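Local structure of possible thiamine biosynthesis enzyme (2X7Q) at residues 98-103 with 195-200; 199-204 with 275-280; 15-20 with 44-49; 22-27 with 248-253. The protein is of unknown biochemical function but has the periplasmic-binding-protein fold of the SsuA/TauA solute-binding family, and is possibly involved in thiamine biosynthesis. The protein carries 1 engineered substitution. One frame throughout, in Å; residues are numbered along the deposited sequence.

Contact 1: residues 98-103 with 195-200; sequences PLLWAV and QIYTPW
Leu99 and Thr198 grip each other twice where two antiparallel strands run out into the crossings between the two sheets. Thr198 N donates to Leu99 O (2.9 Å), approaching in the plane of that carbonyl, and Leu99 N donates back to Thr198 OG1 over 2.8 Å. Set between its own backbone N and carbonyl carbon (chi1 62°), OG1 also gives its proton to Trp200 O, so one hydroxyl is used as acceptor and as donor. Further in, Trp101 and Ile196 form a hydrogen-bonded pair, with Ile196 N 2.8 Å from Trp101 O. The return bond from Trp101 N comes in above the plane of the Ile196 carbonyl.

Dispersion contacts work on both faces of the strands. On one, Leu100 CD1 sits over the centre of the Tyr197 ring, 3.5 Å from the centroid and 10° off the normal, a clear CH-pi contact. On the other, Trp101 CB packs against Ile196 CG2 (3.8 Å), while Thr198 CG2 meets the indole edge in plane, 3.6 Å from Trp101 NE1. Met133 and Met175 cover this side.

Leu100 is in a non-hydrogen-bonded pair, so its N does not bond strand 190-197; it and Pro98 O hydrogen-bond a glycerol, probably from the crystallisation liquor. The chemistry implies a firmly bonded exit from the sheet, with Leu100 N and Pro98 O able to bind a small molecule, as the glycerol suggests.

Contact 2: residues 199-204 with 275-280; sequences PWSSWV and WDTIVV
Ile278 makes the tight end of this contact: its CD1 touches Ser201 CB at 3.6 Å and meets Val204 CG1 tip to tip at 3.7 Å. CG1 of Ile278 lies anti to the carbonyl carbon (chi1 -66°), and CD1 beyond it enters a buried corner that Thr74 and Phe77 of helix 74-82 help to line. Close by, the carbonyl oxygen of Thr277 presses on Trp200 CB at only 3.0 Å.

Residues 199-202 belong to one of the crossings between the two sheets of this bilobal binding-protein fold, which leads into strand 203-208; helix 275-289 lies against it. The first turn of that helix is widened into a pi-type turn, Trp275 O accepting from both Val279 N and Val280 N. Thr277 supplies the one hydrogen bond across the contact: its OG1, anti to the backbone N (chi1 -175°), accepts from Ser201 N over 3.2 Å with an N-H...O angle of 141°. Ser201 OG turns to Lys96 O on the other crossing, though it still passes 3.6 Å from Thr277 CG2.

Packing thins at the partly exposed Pro199, whose nearest approach is its carbonyl O, 4.3 Å from Thr277 OG1.

Contact 3: residues 15-20 with 44-49; sequences PTLKVA and LSIEFV
Lys18 and Glu47 lie side by side and point the same way from neighbouring parallel strands. The lysine chain bends at chi3 (65°), and its CE comes within 3.6 Å of Glu47 OE2. The ammonium stays farther off, NZ to OE2 being 4.1 Å, so the charges are near without forming a salt bridge; NZ makes a weak hydrogen bond to Glu66 O instead. Further along the same face, Val49 CG2 touches Lys18 CE at 4.2 Å.

The other face is apolar. Leu17 and Ile46 also run side by side, Ile46 CD1 resting on Leu17 CB at 3.6 Å. Val19 crosses Ile46 at a slant, Val19 CG2 lying 3.7 Å from Ile46 CG2. Ile46 CG2 additionally lies over one face of the Phe48 ring, displaced toward its rim. Val19 and Phe48 lie side by side and point the same way, Val19 CB 4.1 Å from Phe48 CD2.

Between the two faces the backbones exchange the usual parallel hydrogen bonds, from Leu17 N to Ser45 O at one end to Val49 N to Val19 O (2.7 Å) at the other. At the Thr16-Ser45 end, Thr16 OG1 and Ser45 OG share a hydrogen bond of 3.2 Å, and a water bridges Pro15 O to Ser45 N.

Helices 28-35 and 38-41 connect the two strands in a beta-alpha-beta crossover. Strand 46-50 is the edge of its sheet; strand 17-21 also pairs with strand 69-73, Val218 and Phe222 of helix 216-235 cover Leu17 and Val19, and helix 55-63 packs on Ala20.

Contact 4: residues 22-27 with 248-253; sequences IPEHFS and LDYSAE
His25 and Tyr250 press together without a hydrogen bond; the closest approach is from the imidazole ND1 to a ring carbon, Tyr250 CE1, at 3.2 Å. The side chains cross at about a right angle, yet the ring planes are only 38° apart and the centroids 4.6 Å, so the pair is an oblique one. Tyr250 OH stands over one face of the imidazole, offset toward the rim, and shares a hydrogen bond with Thr180 OG1 of helix 178-186. His25 CG is held between the backbone N and the carbonyl carbon (chi1 39°); the ring beyond it also stacks with Trp258. Glu24 slips past the same phenol, its CB 3.8 Å from Tyr250 OH.

The second point of contact is Leu248, just past the end of helix 237-247. Its CD1 pushes against Glu24 O at 3.3 Å and approaches His25 N at 3.7 Å, while CD2 lies 3.9 Å from Pro23 O. Glu24 O is already bonded by Ser27 N and, in the carbonyl plane, by Ser27 OG (2.7 Å), which ties up the short 3-10 turn.

Those methyls therefore meet backbone polar groups: the Glu24 carbonyl is satisfied from within its own turn, but His25 N is buried without a partner. Shape and aromatic contact, more than polar bonding, thus join the turn after strand 17-21 to the loop before helix 252-259.

How the contacts relate
Contacts 1 and 2 share Pro199 and Trp200 on one crossing between the two sheets, and their centres are about 13 Å apart. Contact 4 closes in on both through Phe26: Leu99 CD1 of contact 1 lies 3.4 Å from Phe26 CZ, and Trp203 NE1 of contact 2 is equally close to Phe26 CD1. Bound glycerol, probably from the crystallisation liquor, lies about 3 Å from the side chain of Leu100, and a glycerol about 5 Å from that of His25, which would fit a ligand cleft between the lobes as in other periplasmic binding proteins. Contact 3 stands apart at the edge of the sheet that contact 2 also reaches, its centre about 30 Å from that of contact 1.

Contact 1: residues 98-103 with 195-200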
# COMPACT_ATOMS: atom_id res chain seq x y z
N PRO A 98 0.64 -2.73 10.50
CA PRO A 98 -0.19 -3.45 9.52
C PRO A 98 -1.36 -2.62 9.03
O PRO A 98 -1.82 -1.74 9.76
CB PRO A 98 -0.70 -4.65 10.33
CG PRO A 98 -0.73 -4.16 11.73
CD PRO A 98 0.46 -3.24 11.87
N LEU A 99 -1.84 -2.90 7.82
CA LEU A 99 -2.98 -2.18 7.26
C LEU A 99 -4.30 -2.78 7.73
O LEU A 99 -4.46 -4.00 7.74
CB LEU A 99 -2.91 -2.20 5.73
CG LEU A 99 -3.75 -1.15 4.99
CD1 LEU A 99 -3.11 0.22 5.14
CD2 LEU A 99 -3.91 -1.50 3.52
N LEU A 100 -5.24 -1.93 8.13
CA LEU A 100 -6.55 -2.39 8.59
C LEU A 100 -7.59 -2.33 7.47
O LEU A 100 -8.05 -1.25 7.10
CB LEU A 100 -7.01 -1.58 9.79
CG LEU A 100 -8.38 -1.95 10.37
CD1 LEU A 100 -8.43 -3.42 10.76
CD2 LEU A 100 -8.71 -1.07 11.57
N TRP A 101 -7.95 -3.50 6.95
CA TRP A 101 -8.95 -3.59 5.89
C TRP A 101 -10.35 -3.74 6.45
O TRP A 101 -10.58 -4.53 7.37
CB TRP A 101 -8.63 -4.76 4.95
CG TRP A 101 -7.47 -4.50 4.04
CD1 TRP A 101 -6.15 -4.76 4.30
CD2 TRP A 101 -7.52 -3.94 2.73
NE1 TRP A 101 -5.38 -4.39 3.22
CE2 TRP A 101 -6.20 -3.88 2.24
CE3 TRP A 101 -8.55 -3.47 1.91
CZ2 TRP A 101 -5.88 -3.38 0.98
CZ3 TRP A 101 -8.24 -2.98 0.66
CH2 TRP A 101 -6.91 -2.93 0.21
N ALA A 102 -11.29 -2.98 5.90
CA ALA A 102 -12.68 -3.04 6.35
C ALA A 102 -13.57 -3.63 5.26
O ALA A 102 -13.51 -3.23 4.09
CB ALA A 102 -13.17 -1.65 6.74
N VAL A 103 -14.41 -4.59 5.65
CA VAL A 103 -15.33 -5.23 4.72
C VAL A 103 -16.68 -4.51 4.76
O VAL A 103 -17.31 -4.41 5.81
CB VAL A 103 -15.53 -6.71 5.06
CG1 VAL A 103 -16.43 -7.38 4.03
CG2 VAL A 103 -14.19 -7.42 5.14
N GLN A 195 -13.67 -6.74 9.72
CA GLN A 195 -12.39 -6.08 9.53
C GLN A 195 -11.29 -7.13 9.48
O GLN A 195 -11.53 -8.30 9.78
CB GLN A 195 -12.11 -5.09 10.67
CG GLN A 195 -13.04 -3.89 10.72
CD GLN A 195 -12.69 -2.93 11.84
OE1 GLN A 195 -11.84 -3.22 12.68
NE2 GLN A 195 -13.34 -1.77 11.85
N ILE A 196 -10.08 -6.73 9.09
CA ILE A 196 -8.96 -7.66 9.03
C ILE A 196 -7.63 -6.95 8.80
O ILE A 196 -7.48 -6.18 7.85
CB ILE A 196 -9.17 -8.73 7.93
CG1 ILE A 196 -7.95 -9.66 7.86
CG2 ILE A 196 -9.42 -8.09 6.59
CD1 ILE A 196 -8.08 -10.75 6.81
N TYR A 197 -6.67 -7.21 9.68
CA TYR A 197 -5.35 -6.61 9.57
C TYR A 197 -4.47 -7.41 8.61
O TYR A 197 -4.69 -8.61 8.42
CB TYR A 197 -4.67 -6.55 10.94
CG TYR A 197 -5.28 -5.57 11.91
CD1 TYR A 197 -4.92 -4.23 11.90
CD2 TYR A 197 -6.22 -5.98 12.84
CE1 TYR A 197 -5.48 -3.33 12.79
CE2 TYR A 197 -6.79 -5.09 13.73
CZ TYR A 197 -6.41 -3.76 13.70
OH TYR A 197 -6.97 -2.87 14.59
N THR A 198 -3.49 -6.75 8.02
CA THR A 198 -2.48 -7.44 7.23
C THR A 198 -1.44 -8.02 8.17
O THR A 198 -0.94 -7.33 9.06
CB THR A 198 -1.79 -6.48 6.23
OG1 THR A 198 -1.11 -5.44 6.95
CG2 THR A 198 -2.81 -5.86 5.29
N PRO A 199 -1.11 -9.31 7.99
CA PRO A 199 -0.11 -9.96 8.85
C PRO A 199 1.26 -9.32 8.70
O PRO A 199 2.15 -9.56 9.51
CB PRO A 199 -0.07 -11.40 8.31
CG PRO A 199 -1.37 -11.58 7.59
CD PRO A 199 -1.71 -10.24 7.02
N TRP A 200 1.42 -8.50 7.66
CA TRP A 200 2.72 -7.92 7.33
C TRP A 200 2.70 -6.40 7.43
O TRP A 200 1.64 -5.78 7.52
CB TRP A 200 3.12 -8.32 5.91
CG TRP A 200 2.04 -8.06 4.91
CD1 TRP A 200 1.74 -6.87 4.31
CD2 TRP A 200 1.09 -9.01 4.40
NE1 TRP A 200 0.68 -7.03 3.45
CE2 TRP A 200 0.26 -8.33 3.49
CE3 TRP A 200 0.88 -10.38 4.62
CZ2 TRP A 200 -0.77 -8.96 2.80
CZ3 TRP A 200 -0.15 -11.00 3.93
CH2 TRP A 200 -0.96 -10.30 3.03

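Contact 2: residues 199-204 with 275-280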
# COMPACT_ATOMS: atom_id res chain seq x y z
N PRO A 199 -1.11 -9.31 7.99
CA PRO A 199 -0.11 -9.96 8.85
C PRO A 199 1.26 -9.32 8.70
O PRO A 199 2.15 -9.56 9.51
CB PRO A 199 -0.07 -11.40 8.31
CG PRO A 199 -1.37 -11.58 7.59
CD PRO A 199 -1.71 -10.24 7.02
N TRP A 200 1.42 -8.50 7.66
CA TRP A 200 2.72 -7.92 7.33
C TRP A 200 2.70 -6.40 7.43
O TRP A 200 1.64 -5.78 7.52
CB TRP A 200 3.12 -8.32 5.91
CG TRP A 200 2.04 -8.06 4.91
CD1 TRP A 200 1.74 -6.87 4.31
CD2 TRP A 200 1.09 -9.01 4.40
NE1 TRP A 200 0.68 -7.03 3.45
CE2 TRP A 200 0.26 -8.33 3.49
CE3 TRP A 200 0.88 -10.38 4.62
CZ2 TRP A 200 -0.77 -8.96 2.80
CZ3 TRP A 200 -0.15 -11.00 3.93
CH2 TRP A 200 -0.96 -10.30 3.03
N SER A 201 3.89 -5.79 7.42
CA SER A 201 4.01 -4.34 7.33
C SER A 201 3.35 -3.89 6.03
O SER A 201 3.49 -4.54 5.00
CB SER A 201 5.48 -3.91 7.37
OG SER A 201 6.07 -4.25 8.61
N SER A 202 2.64 -2.77 6.09
CA SER A 202 1.73 -2.39 5.00
C SER A 202 2.38 -1.69 3.80
O SER A 202 1.93 -1.87 2.67
CB SER A 202 0.57 -1.55 5.54
OG SER A 202 1.04 -0.43 6.27
N TRP A 203 3.41 -0.89 4.04
CA TRP A 203 3.99 -0.08 2.97
C TRP A 203 5.49 -0.26 2.79
O TRP A 203 6.22 -0.43 3.77
CB TRP A 203 3.66 1.40 3.19
CG TRP A 203 2.19 1.70 3.10
CD1 TRP A 203 1.24 1.46 4.04
CD2 TRP A 203 1.51 2.31 1.99
NE1 TRP A 203 0.01 1.88 3.59
CE2 TRP A 203 0.15 2.40 2.34
CE3 TRP A 203 1.92 2.78 0.74
CZ2 TRP A 203 -0.80 2.95 1.48
CZ3 TRP A 203 0.97 3.33 -0.11
CH2 TRP A 203 -0.37 3.40 0.26
N VAL A 204 5.94 -0.23 1.54
CA VAL A 204 7.36 -0.38 1.22
C VAL A 204 7.76 0.60 0.13
O VAL A 204 6.91 1.14 -0.59
CB VAL A 204 7.69 -1.81 0.75
CG1 VAL A 204 7.43 -2.81 1.86
CG2 VAL A 204 6.89 -2.15 -0.49
N TRP A 275 13.01 -8.88 7.26
CA TRP A 275 12.76 -9.97 6.33
C TRP A 275 11.56 -10.82 6.72
O TRP A 275 10.77 -11.23 5.87
CB TRP A 275 14.01 -10.85 6.20
CG TRP A 275 13.94 -11.83 5.07
CD1 TRP A 275 13.61 -13.15 5.14
CD2 TRP A 275 14.21 -11.56 3.68
NE1 TRP A 275 13.66 -13.72 3.89
CE2 TRP A 275 14.03 -12.76 2.99
CE3 TRP A 275 14.59 -10.41 2.98
CZ2 TRP A 275 14.21 -12.86 1.60
CZ3 TRP A 275 14.78 -10.51 1.61
CH2 TRP A 275 14.59 -11.72 0.94
N ASP A 276 11.41 -11.07 8.02
CA ASP A 276 10.33 -11.93 8.52
C ASP A 276 8.94 -11.38 8.21
O ASP A 276 8.04 -12.13 7.84
CB ASP A 276 10.48 -12.14 10.03
CG ASP A 276 9.34 -12.95 10.62
OD1 ASP A 276 9.17 -14.13 10.22
OD2 ASP A 276 8.60 -12.41 11.47
N THR A 277 8.77 -10.07 8.35
CA THR A 277 7.46 -9.45 8.18
C THR A 277 7.17 -9.03 6.74
O THR A 277 6.03 -9.12 6.28
CB THR A 277 7.28 -8.23 9.11
OG1 THR A 277 5.95 -7.72 8.99
CG2 THR A 277 8.27 -7.13 8.75
N ILE A 278 8.20 -8.58 6.03
CA ILE A 278 8.04 -8.12 4.65
C ILE A 278 7.99 -9.27 3.65
O ILE A 278 7.22 -9.25 2.69
CB ILE A 278 9.16 -7.14 4.24
CG1 ILE A 278 9.06 -5.84 5.05
CG2 ILE A 278 9.09 -6.84 2.76
CD1 ILE A 278 7.79 -5.06 4.81
N VAL A 279 8.83 -10.28 3.88
CA VAL A 279 8.94 -11.41 2.95
C VAL A 279 8.26 -12.68 3.46
O VAL A 279 7.32 -13.18 2.85
CB VAL A 279 10.41 -11.72 2.64
CG1 VAL A 279 10.52 -12.98 1.78
CG2 VAL A 279 11.06 -10.54 1.95
N VAL A 280 8.75 -13.20 4.58
CA VAL A 280 8.29 -14.48 5.11
C VAL A 280 6.77 -14.54 5.31
O VAL A 280 6.09 -15.35 4.68
CB VAL A 280 8.98 -14.84 6.45
CG1 VAL A 280 8.41 -16.13 7.01
CG2 VAL A 280 10.48 -14.94 6.25

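Contact 3: residues 15-20 with 44-49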
# COMPACT_ATOMS: atom_id res chain seq x y z
N PRO A 15 20.79 13.05 -10.28
CA PRO A 15 19.76 13.07 -11.33
C PRO A 15 18.36 13.24 -10.75
O PRO A 15 18.10 12.84 -9.62
CB PRO A 15 19.90 11.68 -11.97
CG PRO A 15 20.54 10.83 -10.93
CD PRO A 15 21.48 11.75 -10.20
N THR A 16 17.47 13.84 -11.53
CA THR A 16 16.09 14.05 -11.11
C THR A 16 15.42 12.72 -10.79
O THR A 16 15.77 11.68 -11.35
CB THR A 16 15.27 14.78 -12.20
OG1 THR A 16 15.93 16.01 -12.54
CG2 THR A 16 13.87 15.08 -11.69
N LEU A 17 14.45 12.76 -9.88
CA LEU A 17 13.80 11.54 -9.42
C LEU A 17 12.28 11.68 -9.44
O LEU A 17 11.71 12.51 -8.72
CB LEU A 17 14.28 11.22 -8.00
CG LEU A 17 14.30 9.75 -7.59
CD1 LEU A 17 15.27 8.98 -8.47
CD2 LEU A 17 14.68 9.62 -6.13
N LYS A 18 11.63 10.88 -10.27
CA LYS A 18 10.17 10.87 -10.35
C LYS A 18 9.60 9.84 -9.38
O LYS A 18 9.77 8.64 -9.56
CB LYS A 18 9.71 10.58 -11.77
CG LYS A 18 10.20 11.57 -12.81
CD LYS A 18 9.59 11.32 -14.17
CE LYS A 18 8.09 11.55 -14.16
NZ LYS A 18 7.47 11.29 -15.49
N VAL A 19 8.92 10.33 -8.34
CA VAL A 19 8.39 9.45 -7.30
C VAL A 19 6.87 9.34 -7.36
O VAL A 19 6.15 10.33 -7.21
CB VAL A 19 8.81 9.94 -5.90
CG1 VAL A 19 8.23 9.03 -4.83
CG2 VAL A 19 10.32 10.00 -5.79
N ALA A 20 6.38 8.12 -7.59
CA ALA A 20 4.94 7.87 -7.62
C ALA A 20 4.42 7.52 -6.24
O ALA A 20 4.98 6.65 -5.56
CB ALA A 20 4.63 6.75 -8.60
N LEU A 44 18.51 17.13 -3.87
CA LEU A 44 17.60 16.33 -4.68
C LEU A 44 16.58 17.19 -5.42
O LEU A 44 16.22 18.28 -4.95
CB LEU A 44 16.86 15.31 -3.80
CG LEU A 44 17.68 14.24 -3.08
CD1 LEU A 44 16.81 13.50 -2.07
CD2 LEU A 44 18.30 13.27 -4.07
N SER A 45 16.14 16.72 -6.58
CA SER A 45 15.05 17.35 -7.31
C SER A 45 13.97 16.32 -7.57
O SER A 45 14.05 15.53 -8.51
CB SER A 45 15.57 17.93 -8.63
OG SER A 45 16.13 16.92 -9.46
N ILE A 46 12.94 16.32 -6.72
CA ILE A 46 11.92 15.29 -6.77
C ILE A 46 10.65 15.76 -7.47
O ILE A 46 10.06 16.77 -7.10
CB ILE A 46 11.55 14.80 -5.35
CG1 ILE A 46 12.81 14.42 -4.57
CG2 ILE A 46 10.58 13.63 -5.43
CD1 ILE A 46 13.60 13.29 -5.19
N GLU A 47 10.23 15.01 -8.49
CA GLU A 47 8.96 15.26 -9.16
C GLU A 47 7.95 14.21 -8.74
O GLU A 47 7.99 13.07 -9.21
CB GLU A 47 9.14 15.25 -10.68
CG GLU A 47 7.83 15.36 -11.44
CD GLU A 47 8.01 15.29 -12.94
OE1 GLU A 47 9.13 15.57 -13.42
OE2 GLU A 47 7.04 14.95 -13.65
N PHE A 48 7.04 14.59 -7.85
CA PHE A 48 6.03 13.66 -7.35
C PHE A 48 4.92 13.41 -8.35
O PHE A 48 4.41 14.34 -8.98
CB PHE A 48 5.45 14.16 -6.02
CG PHE A 48 6.38 14.01 -4.86
CD1 PHE A 48 7.20 15.05 -4.46
CD2 PHE A 48 6.44 12.82 -4.15
CE1 PHE A 48 8.06 14.92 -3.39
CE2 PHE A 48 7.30 12.67 -3.07
CZ PHE A 48 8.11 13.72 -2.69
N VAL A 49 4.55 12.14 -8.50
CA VAL A 49 3.46 11.75 -9.39
C VAL A 49 2.32 11.12 -8.60
O VAL A 49 2.46 10.01 -8.08
CB VAL A 49 3.95 10.76 -10.47
CG1 VAL A 49 2.78 10.28 -11.32
CG2 VAL A 49 5.02 11.39 -11.33
O HOH W 1 18.01 14.84 -7.64

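Contact 4: residues 22-27 with 248-253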
# COMPACT_ATOMS: atom_id res chain seq x y z
N ILE A 22 0.63 7.43 -3.50
CA ILE A 22 -0.82 7.39 -3.41
C ILE A 22 -1.31 8.44 -2.41
O ILE A 22 -0.92 8.42 -1.25
CB ILE A 22 -1.32 6.00 -2.98
CG1 ILE A 22 -0.76 4.93 -3.92
CG2 ILE A 22 -2.84 5.96 -2.96
CD1 ILE A 22 -1.11 3.52 -3.51
N PRO A 23 -2.17 9.36 -2.87
CA PRO A 23 -2.66 10.47 -2.05
C PRO A 23 -3.57 10.01 -0.92
O PRO A 23 -4.80 10.13 -1.02
CB PRO A 23 -3.44 11.33 -3.05
CG PRO A 23 -3.87 10.37 -4.11
CD PRO A 23 -2.75 9.37 -4.23
N GLU A 24 -2.98 9.49 0.15
CA GLU A 24 -3.73 9.10 1.33
C GLU A 24 -3.06 9.63 2.59
O GLU A 24 -2.05 10.34 2.51
CB GLU A 24 -3.86 7.57 1.41
CG GLU A 24 -4.77 6.97 0.36
CD GLU A 24 -4.93 5.47 0.51
OE1 GLU A 24 -3.98 4.82 0.98
OE2 GLU A 24 -5.99 4.94 0.14
N HIS A 25 -3.61 9.29 3.75
CA HIS A 25 -3.03 9.72 5.02
C HIS A 25 -1.60 9.22 5.19
O HIS A 25 -0.79 9.87 5.84
CB HIS A 25 -3.90 9.25 6.19
CG HIS A 25 -4.46 7.88 6.02
ND1 HIS A 25 -5.78 7.56 6.31
CD2 HIS A 25 -3.90 6.73 5.57
CE1 HIS A 25 -5.99 6.29 6.06
NE2 HIS A 25 -4.86 5.75 5.61
N PHE A 26 -1.30 8.07 4.60
CA PHE A 26 0.03 7.48 4.73
C PHE A 26 1.12 8.32 4.06
O PHE A 26 2.29 8.23 4.42
CB PHE A 26 0.06 6.06 4.16
CG PHE A 26 -0.72 5.07 4.97
CD1 PHE A 26 -1.92 4.56 4.49
CD2 PHE A 26 -0.26 4.65 6.20
CE1 PHE A 26 -2.64 3.64 5.24
CE2 PHE A 26 -0.97 3.74 6.95
CZ PHE A 26 -2.17 3.24 6.47
N SER A 27 0.73 9.14 3.08
CA SER A 27 1.68 9.93 2.32
C SER A 27 2.08 11.21 3.07
O SER A 27 2.86 12.01 2.56
CB SER A 27 1.11 10.29 0.95
OG SER A 27 0.03 11.20 1.08
N LEU A 248 -7.20 15.98 2.32
CA LEU A 248 -7.65 14.63 1.97
C LEU A 248 -9.04 14.36 2.53
O LEU A 248 -9.52 15.08 3.40
CB LEU A 248 -6.65 13.59 2.47
CG LEU A 248 -5.20 13.81 2.01
CD1 LEU A 248 -4.27 12.79 2.65
CD2 LEU A 248 -5.10 13.75 0.49
N ASP A 249 -9.68 13.30 2.03
CA ASP A 249 -11.04 12.98 2.43
C ASP A 249 -11.09 12.29 3.79
O ASP A 249 -11.51 11.14 3.91
CB ASP A 249 -11.73 12.10 1.39
CG ASP A 249 -13.22 11.97 1.62
OD1 ASP A 249 -13.88 13.01 1.84
OD2 ASP A 249 -13.75 10.84 1.57
N TYR A 250 -10.65 13.00 4.82
CA TYR A 250 -10.71 12.50 6.19
C TYR A 250 -11.09 13.64 7.12
O TYR A 250 -10.58 14.75 6.99
CB TYR A 250 -9.36 11.93 6.62
CG TYR A 250 -8.78 10.89 5.69
CD1 TYR A 250 -9.05 9.54 5.86
CD2 TYR A 250 -7.95 11.26 4.63
CE1 TYR A 250 -8.52 8.59 5.01
CE2 TYR A 250 -7.42 10.32 3.78
CZ TYR A 250 -7.71 8.98 3.97
OH TYR A 250 -7.17 8.04 3.12
N SER A 251 -12.00 13.37 8.05
CA SER A 251 -12.34 14.36 9.06
C SER A 251 -11.18 14.50 10.04
O SER A 251 -10.33 13.61 10.13
CB SER A 251 -13.62 13.97 9.80
OG SER A 251 -13.43 12.79 10.56
N ALA A 252 -11.15 15.61 10.76
CA ALA A 252 -10.09 15.85 11.74
C ALA A 252 -10.11 14.78 12.83
O ALA A 252 -9.06 14.34 13.29
CB ALA A 252 -10.24 17.23 12.35
N GLU A 253 -11.31 14.36 13.23
CA GLU A 253 -11.45 13.33 14.25
C GLU A 253 -10.96 11.97 13.74
O GLU A 253 -10.20 11.28 14.44
CB GLU A 253 -12.89 13.22 14.73
CG GLU A 253 -13.36 14.39 15.59
CD GLU A 253 -14.16 15.41 14.81
OE1 GLU A 253 -14.71 15.06 13.74
OE2 GLU A 253 -14.25 16.57 15.27